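Local coordinates for protein Alpha/beta hydrolase (Xanthomonas campestris pv. campestris, PDB 2QJW) that is a putative hydrolase of the alpha/beta superfamily, probably working through a serine nucleophile, though its substrate is unknown, at residues Arg4-Asp18 against Leu32-Asp45. Sequence-based numbering, arbitrary orientation.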
loop_
_atom_site.group_PDB
_atom_site.type_symbol
_atom_site.label_atom_id
_atom_site.label_comp_id
_atom_site.label_asym_id
_atom_site.label_seq_id
_atom_site.Cartn_x
_atom_site.Cartn_y
_atom_site.Cartn_z
ATOM N N ARG A 4 -3.738 12.215 -22.436
ATOM C CA ARG A 4 -2.747 11.464 -21.671
ATOM C C ARG A 4 -3.023 9.949 -21.730
ATOM O O ARG A 4 -2.116 9.145 -21.537
ATOM C CB ARG A 4 -2.736 11.909 -20.238
ATOM C CG ARG A 4 -3.996 11.705 -19.433
ATOM C CD ARG A 4 -3.984 12.512 -18.175
ATOM N NE ARG A 4 -4.435 13.898 -18.485
ATOM C CZ ARG A 4 -4.298 14.935 -17.684
ATOM N NH1 ARG A 4 -3.732 14.807 -16.511
ATOM N NH2 ARG A 4 -4.819 16.132 -18.067
ATOM N N GLY A 5 -4.274 9.570 -21.897
ATOM C CA GLY A 5 -4.574 8.146 -22.115
ATOM C C GLY A 5 -5.920 7.728 -21.650
ATOM O O GLY A 5 -6.687 8.552 -21.192
ATOM N N HIS A 6 -6.140 6.417 -21.770
ATOM C CA HIS A 6 -7.426 5.781 -21.542
ATOM C C HIS A 6 -7.326 4.625 -20.553
ATOM O O HIS A 6 -6.408 3.815 -20.647
ATOM C CB HIS A 6 -7.868 5.195 -22.853
ATOM C CG HIS A 6 -9.262 4.666 -22.881
ATOM N ND1 HIS A 6 -10.361 5.475 -22.702
ATOM C CD2 HIS A 6 -9.735 3.410 -23.102
ATOM C CE1 HIS A 6 -11.448 4.741 -22.843
ATOM N NE2 HIS A 6 -11.095 3.488 -23.085
ATOM N N CYS A 7 -8.291 4.565 -19.637
ATOM C CA CYS A 7 -8.381 3.461 -18.654
ATOM C C CYS A 7 -9.542 2.531 -18.989
ATOM O O CYS A 7 -10.639 2.993 -19.280
ATOM C CB CYS A 7 -8.608 4.002 -17.266
ATOM S SG CYS A 7 -7.293 4.995 -16.617
ATOM N N ILE A 8 -9.256 1.231 -19.043
ATOM C CA ILE A 8 -10.309 0.216 -19.232
ATOM C C ILE A 8 -10.441 -0.492 -17.913
ATOM O O ILE A 8 -9.475 -1.037 -17.421
ATOM C CB ILE A 8 -10.018 -0.737 -20.365
ATOM C CG1 ILE A 8 -9.781 0.003 -21.688
ATOM C CG2 ILE A 8 -11.215 -1.752 -20.450
ATOM C CD1 ILE A 8 -9.211 -0.747 -22.813
ATOM N N LEU A 9 -11.621 -0.422 -17.287
ATOM C CA LEU A 9 -11.886 -0.882 -15.914
ATOM C C LEU A 9 -12.807 -2.090 -15.983
ATOM O O LEU A 9 -13.958 -1.943 -16.416
ATOM C CB LEU A 9 -12.557 0.238 -15.140
ATOM C CG LEU A 9 -11.848 1.589 -15.326
ATOM C CD1 LEU A 9 -12.713 2.655 -14.746
ATOM C CD2 LEU A 9 -10.417 1.566 -14.733
ATOM N N ALA A 10 -12.327 -3.285 -15.609
ATOM C CA ALA A 10 -13.075 -4.542 -15.777
ATOM C C ALA A 10 -13.657 -5.075 -14.488
ATOM O O ALA A 10 -12.922 -5.418 -13.560
ATOM C CB ALA A 10 -12.136 -5.570 -16.350
ATOM N N HIS A 11 -14.970 -5.134 -14.467
ATOM C CA HIS A 11 -15.703 -5.634 -13.314
ATOM C C HIS A 11 -15.524 -7.116 -13.051
ATOM O O HIS A 11 -15.145 -7.872 -13.927
ATOM C CB HIS A 11 -17.186 -5.262 -13.453
ATOM C CG HIS A 11 -17.976 -6.085 -14.447
ATOM N ND1 HIS A 11 -18.333 -7.416 -14.241
ATOM C CD2 HIS A 11 -18.440 -5.761 -15.670
ATOM C CE1 HIS A 11 -19.011 -7.845 -15.299
ATOM N NE2 HIS A 11 -19.075 -6.870 -16.185
ATOM N N GLY A 12 -15.773 -7.521 -11.793
ATOM C CA GLY A 12 -15.640 -8.902 -11.387
ATOM C C GLY A 12 -16.813 -9.778 -11.810
ATOM O O GLY A 12 -17.813 -9.304 -12.366
ATOM N N PHE A 13 -16.695 -11.047 -11.456
ATOM C CA PHE A 13 -17.679 -12.049 -11.808
ATOM C C PHE A 13 -19.027 -11.740 -11.175
ATOM O O PHE A 13 -19.126 -11.408 -9.990
ATOM C CB PHE A 13 -17.188 -13.437 -11.380
ATOM C CG PHE A 13 -18.154 -14.546 -11.688
ATOM C CD1 PHE A 13 -18.361 -14.946 -12.991
ATOM C CD2 PHE A 13 -18.829 -15.198 -10.680
ATOM C CE1 PHE A 13 -19.218 -15.999 -13.273
ATOM C CE2 PHE A 13 -19.697 -16.248 -10.963
ATOM C CZ PHE A 13 -19.903 -16.632 -12.265
ATOM N N GLU A 14 -20.075 -11.792 -11.983
ATOM C CA GLU A 14 -21.462 -11.533 -11.551
ATOM C C GLU A 14 -21.641 -10.129 -10.998
ATOM O O GLU A 14 -22.577 -9.870 -10.263
ATOM C CB GLU A 14 -21.988 -12.578 -10.552
ATOM C CG GLU A 14 -22.352 -13.884 -11.240
ATOM C CD GLU A 14 -22.836 -14.964 -10.303
ATOM O OE1 GLU A 14 -22.643 -14.859 -9.068
ATOM O OE2 GLU A 14 -23.384 -15.950 -10.827
ATOM N N SER A 15 -20.731 -9.221 -11.337
ATOM C CA SER A 15 -20.859 -7.900 -10.913
ATOM C C SER A 15 -21.356 -7.296 -12.209
ATOM O O SER A 15 -22.050 -7.959 -13.011
ATOM C CB SER A 15 -19.507 -7.349 -10.417
ATOM O OG SER A 15 -19.672 -6.058 -9.921
ATOM N N GLY A 16 -21.063 -6.058 -12.475
ATOM C CA GLY A 16 -21.458 -5.448 -13.742
ATOM C C GLY A 16 -20.728 -4.140 -13.817
ATOM O O GLY A 16 -20.032 -3.769 -12.891
ATOM N N PRO A 17 -20.880 -3.430 -14.938
ATOM C CA PRO A 17 -20.138 -2.170 -15.128
ATOM C C PRO A 17 -20.507 -1.011 -14.179
ATOM O O PRO A 17 -19.768 -0.036 -14.087
ATOM C CB PRO A 17 -20.469 -1.801 -16.578
ATOM C CG PRO A 17 -21.773 -2.523 -16.831
ATOM C CD PRO A 17 -21.661 -3.797 -16.115
ATOM N N ASP A 18 -21.619 -1.140 -13.444
ATOM C CA ASP A 18 -22.034 -0.111 -12.493
ATOM C C ASP A 18 -21.736 -0.456 -11.048
ATOM O O ASP A 18 -22.136 0.267 -10.162
ATOM C CB ASP A 18 -23.526 0.180 -12.692
ATOM C CG ASP A 18 -23.823 0.679 -14.085
ATOM O OD1 ASP A 18 -23.029 1.495 -14.599
ATOM O OD2 ASP A 18 -24.846 0.253 -14.664
ATOM N N LEU A 32 -8.634 12.666 -12.731
ATOM C CA LEU A 32 -7.223 12.740 -13.117
ATOM C C LEU A 32 -7.005 13.012 -14.627
ATOM O O LEU A 32 -5.885 13.002 -15.124
ATOM C CB LEU A 32 -6.476 11.474 -12.636
ATOM C CG LEU A 32 -5.960 11.562 -11.181
ATOM C CD1 LEU A 32 -7.054 11.739 -10.134
ATOM C CD2 LEU A 32 -5.148 10.345 -10.829
ATOM N N GLY A 33 -8.080 13.225 -15.364
ATOM C CA GLY A 33 -7.977 13.582 -16.768
ATOM C C GLY A 33 -7.751 12.499 -17.782
ATOM O O GLY A 33 -7.438 12.770 -18.928
ATOM N N TRP A 34 -7.955 11.244 -17.366
ATOM C CA TRP A 34 -7.893 10.130 -18.239
ATOM C C TRP A 34 -9.295 9.846 -18.785
ATOM O O TRP A 34 -10.295 10.069 -18.059
ATOM C CB TRP A 34 -7.403 8.870 -17.471
ATOM C CG TRP A 34 -5.925 8.952 -17.159
ATOM C CD1 TRP A 34 -5.328 9.827 -16.294
ATOM C CD2 TRP A 34 -4.899 8.160 -17.708
ATOM N NE1 TRP A 34 -3.986 9.633 -16.308
ATOM C CE2 TRP A 34 -3.686 8.628 -17.170
ATOM C CE3 TRP A 34 -4.876 7.141 -18.650
ATOM C CZ2 TRP A 34 -2.472 8.093 -17.549
ATOM C CZ3 TRP A 34 -3.645 6.590 -19.009
ATOM C CH2 TRP A 34 -2.479 7.083 -18.456
ATOM N N THR A 35 -9.394 9.357 -20.014
ATOM C CA THR A 35 -10.676 8.886 -20.465
ATOM C C THR A 35 -10.843 7.446 -19.880
ATOM O O THR A 35 -9.891 6.844 -19.405
ATOM C CB THR A 35 -10.834 8.882 -21.956
ATOM O OG1 THR A 35 -9.832 8.068 -22.550
ATOM C CG2 THR A 35 -10.694 10.339 -22.508
ATOM N N HIS A 36 -12.043 6.922 -19.932
ATOM C CA HIS A 36 -12.319 5.631 -19.273
ATOM C C HIS A 36 -13.550 4.969 -19.809
ATOM O O HIS A 36 -14.445 5.632 -20.356
ATOM C CB HIS A 36 -12.437 5.828 -17.779
ATOM C CG HIS A 36 -13.381 6.908 -17.403
ATOM N ND1 HIS A 36 -14.705 6.664 -17.166
ATOM C CD2 HIS A 36 -13.189 8.239 -17.280
ATOM C CE1 HIS A 36 -15.306 7.812 -16.892
ATOM N NE2 HIS A 36 -14.411 8.789 -16.954
ATOM N N GLU A 37 -13.573 3.642 -19.668
ATOM C CA GLU A 37 -14.734 2.849 -20.011
ATOM C C GLU A 37 -14.781 1.624 -19.111
ATOM O O GLU A 37 -13.766 1.145 -18.660
ATOM C CB GLU A 37 -14.771 2.417 -21.474
ATOM C CG GLU A 37 -13.770 1.400 -21.877
ATOM C CD GLU A 37 -13.730 1.119 -23.367
ATOM O OE1 GLU A 37 -14.681 0.471 -23.875
ATOM O OE2 GLU A 37 -12.721 1.487 -24.034
ATOM N N ARG A 38 -16.007 1.130 -18.880
ATOM C CA ARG A 38 -16.294 -0.028 -18.052
ATOM C C ARG A 38 -17.079 -1.029 -18.904
ATOM O O ARG A 38 -18.323 -0.896 -19.021
ATOM C CB ARG A 38 -17.104 0.409 -16.854
ATOM C CG ARG A 38 -16.255 1.141 -15.822
ATOM C CD ARG A 38 -17.181 1.836 -14.805
ATOM N NE ARG A 38 -17.748 3.005 -15.396
ATOM C CZ ARG A 38 -18.774 3.674 -14.887
ATOM N NH1 ARG A 38 -19.384 3.272 -13.771
ATOM N NH2 ARG A 38 -19.203 4.753 -15.515
ATOM N N PRO A 39 -16.369 -1.951 -19.555
ATOM C CA PRO A 39 -17.099 -2.870 -20.432
ATOM C C PRO A 39 -18.049 -3.791 -19.641
ATOM O O PRO A 39 -17.767 -4.134 -18.506
ATOM C CB PRO A 39 -16.013 -3.673 -21.093
ATOM C CG PRO A 39 -14.741 -2.770 -20.997
ATOM C CD PRO A 39 -14.907 -2.129 -19.659
ATOM N N ASP A 40 -19.099 -4.208 -20.296
ATOM C CA ASP A 40 -20.085 -5.098 -19.681
ATOM C C ASP A 40 -19.769 -6.508 -20.084
ATOM O O ASP A 40 -19.766 -6.872 -21.263
ATOM C CB ASP A 40 -21.445 -4.688 -20.199
ATOM C CG ASP A 40 -22.563 -5.377 -19.437
ATOM O OD1 ASP A 40 -22.333 -6.493 -18.925
ATOM O OD2 ASP A 40 -23.638 -4.762 -19.260
ATOM N N PHE A 41 -19.437 -7.331 -19.098
ATOM C CA PHE A 41 -19.171 -8.723 -19.316
ATOM C C PHE A 41 -20.279 -9.627 -18.727
ATOM O O PHE A 41 -20.031 -10.842 -18.601
ATOM C CB PHE A 41 -17.844 -9.118 -18.664
ATOM C CG PHE A 41 -16.669 -8.290 -19.094
ATOM C CD1 PHE A 41 -16.011 -8.556 -20.289
ATOM C CD2 PHE A 41 -16.147 -7.289 -18.241
ATOM C CE1 PHE A 41 -14.866 -7.845 -20.664
ATOM C CE2 PHE A 41 -15.068 -6.547 -18.639
ATOM C CZ PHE A 41 -14.414 -6.828 -19.848
ATOM N N THR A 42 -21.419 -9.080 -18.390
ATOM C CA THR A 42 -22.425 -9.842 -17.655
ATOM C C THR A 42 -22.959 -11.015 -18.487
ATOM O O THR A 42 -23.291 -12.054 -17.927
ATOM C CB THR A 42 -23.565 -8.944 -17.144
ATOM O OG1 THR A 42 -24.146 -8.213 -18.222
ATOM C CG2 THR A 42 -23.050 -7.938 -16.063
ATOM N N ASP A 43 -23.009 -10.883 -19.805
ATOM C CA ASP A 43 -23.492 -11.990 -20.647
ATOM C C ASP A 43 -22.576 -13.161 -20.576
ATOM O O ASP A 43 -23.006 -14.306 -20.499
ATOM C CB ASP A 43 -23.672 -11.529 -22.131
ATOM C CG ASP A 43 -22.437 -10.903 -22.740
ATOM O OD1 ASP A 43 -21.710 -10.143 -22.036
ATOM O OD2 ASP A 43 -22.154 -11.201 -23.944
ATOM N N LEU A 44 -21.286 -12.885 -20.566
ATOM C CA LEU A 44 -20.251 -13.897 -20.569
ATOM C C LEU A 44 -20.222 -14.622 -19.242
ATOM O O LEU A 44 -20.143 -15.876 -19.165
ATOM C CB LEU A 44 -18.892 -13.250 -20.811
ATOM C CG LEU A 44 -18.736 -12.608 -22.207
ATOM C CD1 LEU A 44 -17.577 -11.602 -22.239
ATOM C CD2 LEU A 44 -18.638 -13.680 -23.313
ATOM N N ASP A 45 -20.364 -13.861 -18.194
ATOM C CA ASP A 45 -20.312 -14.453 -16.827
ATOM C C ASP A 45 -21.457 -15.428 -16.580
ATOM O O ASP A 45 -21.253 -16.433 -15.857
ATOM C CB ASP A 45 -20.326 -13.378 -15.756
ATOM C CG ASP A 45 -19.059 -12.538 -15.764
ATOM O OD1 ASP A 45 -18.112 -12.932 -16.440
ATOM O OD2 ASP A 45 -19.039 -11.523 -15.025
HETATM O O HOH W 1 -2.995 12.471 -14.592
HETATM O O HOH W 2 -16.310 -3.405 -16.326
HETATM O O HOH W 3 -21.993 3.702 -12.361
#
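His11 and Phe41 meet in the tightly packed part of this contact, where the imidazole is held at both nitrogens. His11 ND1 donates to Gly12 O (2.7 Å), an oxygen that Ser15 N reaches from the opposite face of the carbonyl plane, closing a type II turn. His11 NE2 accepts from Phe41 N at 3.0 Å, with Phe41 N lying 20° out of the His11 ring plane. Chi1 of 75° places the imidazole between its own N and carbonyl carbon; Gly16 CA and Phe41 CD2 lie over opposite faces of the ring. Beyond, Asp45 takes Glu14 N on OD2 from above the carboxylate plane, while its OD1 pairs with Arg59. A water bridges Leu9 O, His11 N and Pro39 O where the two segments separate beyond the strands.

Strands 6-10 and 35-37 run parallel as the ends of a beta-alpha-beta crossover through helix 20-31; strand 35-37 is an edge strand of the alpha/beta-hydrolase sheet within this chain. On the face of the sheet carrying His6 and Glu37, the imidazole is gripped at its edge: His6 ND1 and Thr35 OG1 share a 2.7 Å hydrogen bond, and His6 NE2 donates to the anti side of Glu37 OE2, also at 2.7 Å. Trp34 lies against Gly5, with Trp34 CE3 3.2 Å from Gly5 C, and takes Arg4 CG over its five-membered ring.

Solvent reaches the contact at two places. Near the start of the strands, a water joins exposed Arg4 at NH1 and, weakly, Trp34 NE1. Near their ends, Arg38 NH1 makes a weak bond to Pro17 O, and another water spans from NH1 to Asp18 OD1, weakly at the aspartate.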